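PDB 2QN0: neurotoxin from Clostridium botulinum, which probably cleaves SNARE proteins as the zinc-dependent light-chain protease of botulinum neurotoxin type C1, blocking neurotransmitter release. Local coordinates for residues 290-301 and 340-351. Sequence-based numbering, arbitrary orientation.
Sequences EEKALDYYRSIA and VTVNRNKFVELY
Phe347 fits as a knob into the hole formed by Glu290, Ala293, Leu294 and Tyr297. It swings CG opposite its own backbone N, which carries the ring to the neighbouring helix, where Phe347 CZ lies 3.5 Å from Glu290 O. Leu294 CD1 covers one face in a CH-pi contact, 3.8 Å from the Phe347 centroid. The Phe347 edge meets the face of Tyr297 in an offset edge-to-face pair, planes at 81°; the Tyr297 hydroxyl is hydrogen-bonded to Tyr239 O. One turn after Phe347, Tyr351 takes the extended Glu290 side chain over its face, Glu290 CG 3.6 Å from the ring centroid and the carboxylate only 12° from the ring plane.

The arrangement is an alpha-alpha packing within the zinc protease fold and includes none of the zinc ligands: segments 290-301 and 344-351 cross at 125°. A large aromatic side chain can serve as the knob between crossing helices, as Phe347 does here. A small antiparallel ribbon, 333-334 with 340-341, leads into the second helix, whose N-terminus Asn343 caps by accepting from Lys346 N. Just before the cap, Val342 spreads its methyls, CG1 against Leu294 CD1 (3.6 Å) and CG2 against Ala301 CB.

Among the polar contacts, Arg344, bent at chi3, lays its guanidinium over Leu294 CD2 and donates from NH2 to the syn lone pair of Glu291 OE1 (2.9 Å), a salt bridge in the guanidinium plane; the bond to OE2 is weak. Water 2 accepts from Arg344 NH2 and Arg298 NH2, while water 1 donates to Glu290 OE2 (2.6 Å) and Val348 O.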
loop_
_atom_site.group_PDB
_atom_site.type_symbol
_atom_site.label_atom_id
_atom_site.label_comp_id
_atom_site.label_asym_id
_atom_site.label_seq_id
_atom_site.Cartn_x
_atom_site.Cartn_y
_atom_site.Cartn_z
ATOM N N GLU A 290 -19.903 7.418 0.364
ATOM C CA GLU A 290 -20.039 6.923 -0.997
ATOM C C GLU A 290 -20.651 8.010 -1.879
ATOM O O GLU A 290 -20.212 8.219 -3.008
ATOM C CB GLU A 290 -20.914 5.674 -1.043
ATOM C CG GLU A 290 -20.960 5.045 -2.424
ATOM C CD GLU A 290 -21.674 3.714 -2.450
ATOM O OE1 GLU A 290 -21.900 3.132 -1.368
ATOM O OE2 GLU A 290 -21.997 3.242 -3.560
ATOM N N GLU A 291 -21.663 8.702 -1.359
ATOM C CA GLU A 291 -22.318 9.775 -2.107
ATOM C C GLU A 291 -21.351 10.943 -2.298
ATOM O O GLU A 291 -21.368 11.617 -3.328
ATOM C CB GLU A 291 -23.572 10.257 -1.367
ATOM C CG GLU A 291 -24.708 9.240 -1.296
ATOM C CD GLU A 291 -25.292 8.905 -2.659
ATOM O OE1 GLU A 291 -25.155 9.728 -3.587
ATOM O OE2 GLU A 291 -25.906 7.825 -2.799
ATOM N N LYS A 292 -20.511 11.182 -1.295
ATOM C CA LYS A 292 -19.532 12.255 -1.364
ATOM C C LYS A 292 -18.557 11.935 -2.503
ATOM O O LYS A 292 -18.185 12.809 -3.286
ATOM C CB LYS A 292 -18.783 12.362 -0.034
ATOM C CG LYS A 292 -17.894 13.583 0.102
ATOM C CD LYS A 292 -17.218 13.600 1.469
ATOM C CE LYS A 292 -16.358 14.839 1.663
ATOM N NZ LYS A 292 -17.159 16.090 1.627
ATOM N N ALA A 293 -18.158 10.670 -2.595
ATOM C CA ALA A 293 -17.245 10.232 -3.648
ATOM C C ALA A 293 -17.911 10.416 -5.010
ATOM O O ALA A 293 -17.280 10.874 -5.963
ATOM C CB ALA A 293 -16.861 8.766 -3.441
ATOM N N LEU A 294 -19.187 10.060 -5.104
ATOM C CA LEU A 294 -19.905 10.215 -6.365
ATOM C C LEU A 294 -19.913 11.680 -6.800
ATOM O O LEU A 294 -19.736 11.979 -7.984
ATOM C CB LEU A 294 -21.341 9.692 -6.236
ATOM C CG LEU A 294 -22.239 9.822 -7.474
ATOM C CD1 LEU A 294 -21.586 9.156 -8.683
ATOM C CD2 LEU A 294 -23.585 9.185 -7.181
ATOM N N ASP A 295 -20.107 12.597 -5.856
ATOM C CA ASP A 295 -20.114 14.019 -6.198
ATOM C C ASP A 295 -18.745 14.462 -6.689
ATOM O O ASP A 295 -18.644 15.287 -7.599
ATOM C CB ASP A 295 -20.528 14.886 -5.004
ATOM C CG ASP A 295 -22.018 14.820 -4.726
ATOM O OD1 ASP A 295 -22.802 14.740 -5.696
ATOM O OD2 ASP A 295 -22.406 14.867 -3.538
ATOM N N TYR A 296 -17.688 13.929 -6.084
ATOM C CA TYR A 296 -16.342 14.281 -6.521
ATOM C C TYR A 296 -16.116 13.729 -7.926
ATOM O O TYR A 296 -15.426 14.345 -8.739
ATOM C CB TYR A 296 -15.287 13.722 -5.556
ATOM C CG TYR A 296 -15.104 14.545 -4.298
ATOM C CD1 TYR A 296 -14.774 15.899 -4.367
ATOM C CD2 TYR A 296 -15.224 13.961 -3.037
ATOM C CE1 TYR A 296 -14.566 16.652 -3.207
ATOM C CE2 TYR A 296 -15.018 14.702 -1.873
ATOM C CZ TYR A 296 -14.689 16.043 -1.965
ATOM O OH TYR A 296 -14.480 16.773 -0.817
ATOM N N TYR A 297 -16.698 12.567 -8.212
ATOM C CA TYR A 297 -16.561 11.960 -9.534
ATOM C C TYR A 297 -17.300 12.797 -10.573
ATOM O O TYR A 297 -16.839 12.944 -11.703
ATOM C CB TYR A 297 -17.104 10.524 -9.533
ATOM C CG TYR A 297 -16.084 9.471 -9.136
ATOM C CD1 TYR A 297 -15.094 9.749 -8.187
ATOM C CD2 TYR A 297 -16.114 8.196 -9.703
ATOM C CE1 TYR A 297 -14.153 8.776 -7.817
ATOM C CE2 TYR A 297 -15.183 7.216 -9.336
ATOM C CZ TYR A 297 -14.208 7.516 -8.395
ATOM O OH TYR A 297 -13.294 6.552 -8.032
ATOM N N ARG A 298 -18.452 13.345 -10.195
ATOM C CA ARG A 298 -19.216 14.176 -11.118
ATOM C C ARG A 298 -18.406 15.418 -11.454
ATOM O O ARG A 298 -18.410 15.882 -12.596
ATOM C CB ARG A 298 -20.560 14.578 -10.499
ATOM C CG ARG A 298 -21.551 13.431 -10.391
ATOM C CD ARG A 298 -22.846 13.880 -9.720
ATOM N NE ARG A 298 -23.778 12.770 -9.532
ATOM C CZ ARG A 298 -24.403 12.137 -10.520
ATOM N NH1 ARG A 298 -24.204 12.500 -11.782
ATOM N NH2 ARG A 298 -25.227 11.134 -10.247
ATOM N N SER A 299 -17.711 15.959 -10.459
ATOM C CA SER A 299 -16.888 17.140 -10.676
ATOM C C SER A 299 -15.738 16.803 -11.632
ATOM O O SER A 299 -15.332 17.637 -12.442
ATOM C CB SER A 299 -16.338 17.656 -9.346
ATOM O OG SER A 299 -15.586 18.842 -9.534
ATOM N N ILE A 300 -15.220 15.580 -11.534
ATOM C CA ILE A 300 -14.133 15.139 -12.414
ATOM C C ILE A 300 -14.655 15.029 -13.848
ATOM O O ILE A 300 -13.989 15.450 -14.793
ATOM C CB ILE A 300 -13.572 13.755 -11.980
ATOM C CG1 ILE A 300 -12.834 13.879 -10.645
ATOM C CG2 ILE A 300 -12.651 13.195 -13.063
ATOM C CD1 ILE A 300 -11.653 14.803 -10.680
ATOM N N ALA A 301 -15.851 14.465 -14.008
ATOM C CA ALA A 301 -16.444 14.323 -15.336
ATOM C C ALA A 301 -16.575 15.703 -15.979
ATOM O O ALA A 301 -16.327 15.869 -17.175
ATOM C CB ALA A 301 -17.812 13.653 -15.236
ATOM N N VAL A 340 -18.892 13.697 -21.362
ATOM C CA VAL A 340 -18.595 12.657 -20.386
ATOM C C VAL A 340 -19.574 12.745 -19.221
ATOM O O VAL A 340 -19.697 13.792 -18.586
ATOM C CB VAL A 340 -17.163 12.809 -19.833
ATOM C CG1 VAL A 340 -16.870 11.697 -18.832
ATOM C CG2 VAL A 340 -16.154 12.770 -20.978
ATOM N N THR A 341 -20.263 11.644 -18.940
ATOM C CA THR A 341 -21.219 11.613 -17.840
ATOM C C THR A 341 -20.954 10.449 -16.894
ATOM O O THR A 341 -20.329 9.453 -17.268
ATOM C CB THR A 341 -22.665 11.491 -18.358
ATOM O OG1 THR A 341 -22.806 10.277 -19.103
ATOM C CG2 THR A 341 -23.010 12.674 -19.256
ATOM N N VAL A 342 -21.439 10.582 -15.665
ATOM C CA VAL A 342 -21.272 9.544 -14.659
ATOM C C VAL A 342 -22.507 8.650 -14.618
ATOM O O VAL A 342 -23.631 9.132 -14.480
ATOM C CB VAL A 342 -21.070 10.148 -13.251
ATOM C CG1 VAL A 342 -20.813 9.037 -12.245
ATOM C CG2 VAL A 342 -19.913 11.136 -13.264
ATOM N N ASN A 343 -22.294 7.347 -14.756
ATOM C CA ASN A 343 -23.382 6.380 -14.702
ATOM C C ASN A 343 -23.389 5.846 -13.271
ATOM O O ASN A 343 -22.420 5.224 -12.837
ATOM C CB ASN A 343 -23.125 5.247 -15.699
ATOM C CG ASN A 343 -24.179 4.157 -15.636
ATOM O OD1 ASN A 343 -24.308 3.458 -14.631
ATOM N ND2 ASN A 343 -24.940 4.007 -16.715
ATOM N N ARG A 344 -24.469 6.101 -12.534
ATOM C CA ARG A 344 -24.555 5.652 -11.147
ATOM C C ARG A 344 -24.343 4.154 -10.970
ATOM O O ARG A 344 -23.610 3.734 -10.074
ATOM C CB ARG A 344 -25.898 6.055 -10.526
ATOM C CG ARG A 344 -26.150 5.425 -9.158
ATOM C CD ARG A 344 -27.398 5.985 -8.498
ATOM N NE ARG A 344 -27.114 7.193 -7.730
ATOM C CZ ARG A 344 -26.508 7.198 -6.546
ATOM N NH1 ARG A 344 -26.125 6.057 -5.989
ATOM N NH2 ARG A 344 -26.284 8.344 -5.917
ATOM N N ASN A 345 -24.988 3.349 -11.807
ATOM C CA ASN A 345 -24.841 1.900 -11.714
ATOM C C ASN A 345 -23.372 1.492 -11.772
ATOM O O ASN A 345 -22.906 0.703 -10.950
ATOM C CB ASN A 345 -25.617 1.215 -12.841
ATOM C CG ASN A 345 -27.072 0.979 -12.481
ATOM O OD1 ASN A 345 -27.694 1.796 -11.804
ATOM N ND2 ASN A 345 -27.623 -0.138 -12.940
ATOM N N LYS A 346 -22.646 2.031 -12.744
ATOM C CA LYS A 346 -21.229 1.719 -12.887
ATOM C C LYS A 346 -20.437 2.218 -11.684
ATOM O O LYS A 346 -19.497 1.557 -11.233
ATOM C CB LYS A 346 -20.676 2.335 -14.174
ATOM C CG LYS A 346 -21.024 1.540 -15.423
ATOM C CD LYS A 346 -20.469 2.205 -16.672
ATOM C CE LYS A 346 -20.525 1.261 -17.860
ATOM N NZ LYS A 346 -21.901 0.752 -18.108
ATOM N N PHE A 347 -20.814 3.380 -11.160
ATOM C CA PHE A 347 -20.118 3.930 -10.002
ATOM C C PHE A 347 -20.308 3.047 -8.774
ATOM O O PHE A 347 -19.349 2.713 -8.077
ATOM C CB PHE A 347 -20.627 5.330 -9.666
ATOM C CG PHE A 347 -20.076 5.866 -8.379
ATOM C CD1 PHE A 347 -18.802 6.424 -8.329
ATOM C CD2 PHE A 347 -20.806 5.759 -7.199
ATOM C CE1 PHE A 347 -18.263 6.867 -7.126
ATOM C CE2 PHE A 347 -20.278 6.197 -5.991
ATOM C CZ PHE A 347 -19.003 6.752 -5.951
ATOM N N VAL A 348 -21.556 2.686 -8.498
ATOM C CA VAL A 348 -21.856 1.852 -7.344
ATOM C C VAL A 348 -21.074 0.545 -7.380
ATOM O O VAL A 348 -20.557 0.094 -6.357
ATOM C CB VAL A 348 -23.370 1.542 -7.265
ATOM C CG1 VAL A 348 -23.636 0.468 -6.222
ATOM C CG2 VAL A 348 -24.125 2.811 -6.908
ATOM N N GLU A 349 -20.990 -0.057 -8.562
ATOM C CA GLU A 349 -20.272 -1.313 -8.728
ATOM C C GLU A 349 -18.784 -1.120 -8.440
ATOM O O GLU A 349 -18.168 -1.925 -7.742
ATOM C CB GLU A 349 -20.468 -1.844 -10.151
ATOM C CG GLU A 349 -19.654 -3.088 -10.471
ATOM C CD GLU A 349 -19.875 -3.580 -11.889
ATOM O OE1 GLU A 349 -19.777 -2.760 -12.826
ATOM O OE2 GLU A 349 -20.139 -4.788 -12.067
ATOM N N LEU A 350 -18.214 -0.046 -8.977
ATOM C CA LEU A 350 -16.802 0.255 -8.766
ATOM C C LEU A 350 -16.522 0.529 -7.291
ATOM O O LEU A 350 -15.582 -0.025 -6.708
ATOM C CB LEU A 350 -16.393 1.475 -9.597
ATOM C CG LEU A 350 -14.968 1.998 -9.381
ATOM C CD1 LEU A 350 -13.964 0.899 -9.724
ATOM C CD2 LEU A 350 -14.736 3.226 -10.254
ATOM N N TYR A 351 -17.340 1.383 -6.684
ATOM C CA TYR A 351 -17.150 1.718 -5.282
ATOM C C TYR A 351 -17.201 0.466 -4.414
ATOM O O TYR A 351 -16.415 0.324 -3.480
ATOM C CB TYR A 351 -18.216 2.712 -4.811
ATOM C CG TYR A 351 -17.895 3.354 -3.481
ATOM C CD1 TYR A 351 -17.075 4.479 -3.407
ATOM C CD2 TYR A 351 -18.395 2.826 -2.289
ATOM C CE1 TYR A 351 -16.762 5.068 -2.182
ATOM C CE2 TYR A 351 -18.088 3.405 -1.059
ATOM C CZ TYR A 351 -17.273 4.521 -1.011
ATOM O OH TYR A 351 -16.965 5.094 0.202
HETATM O O HOH W 1 -21.541 0.698 -3.623
HETATM O O HOH W 2 -26.967 10.129 -7.699
#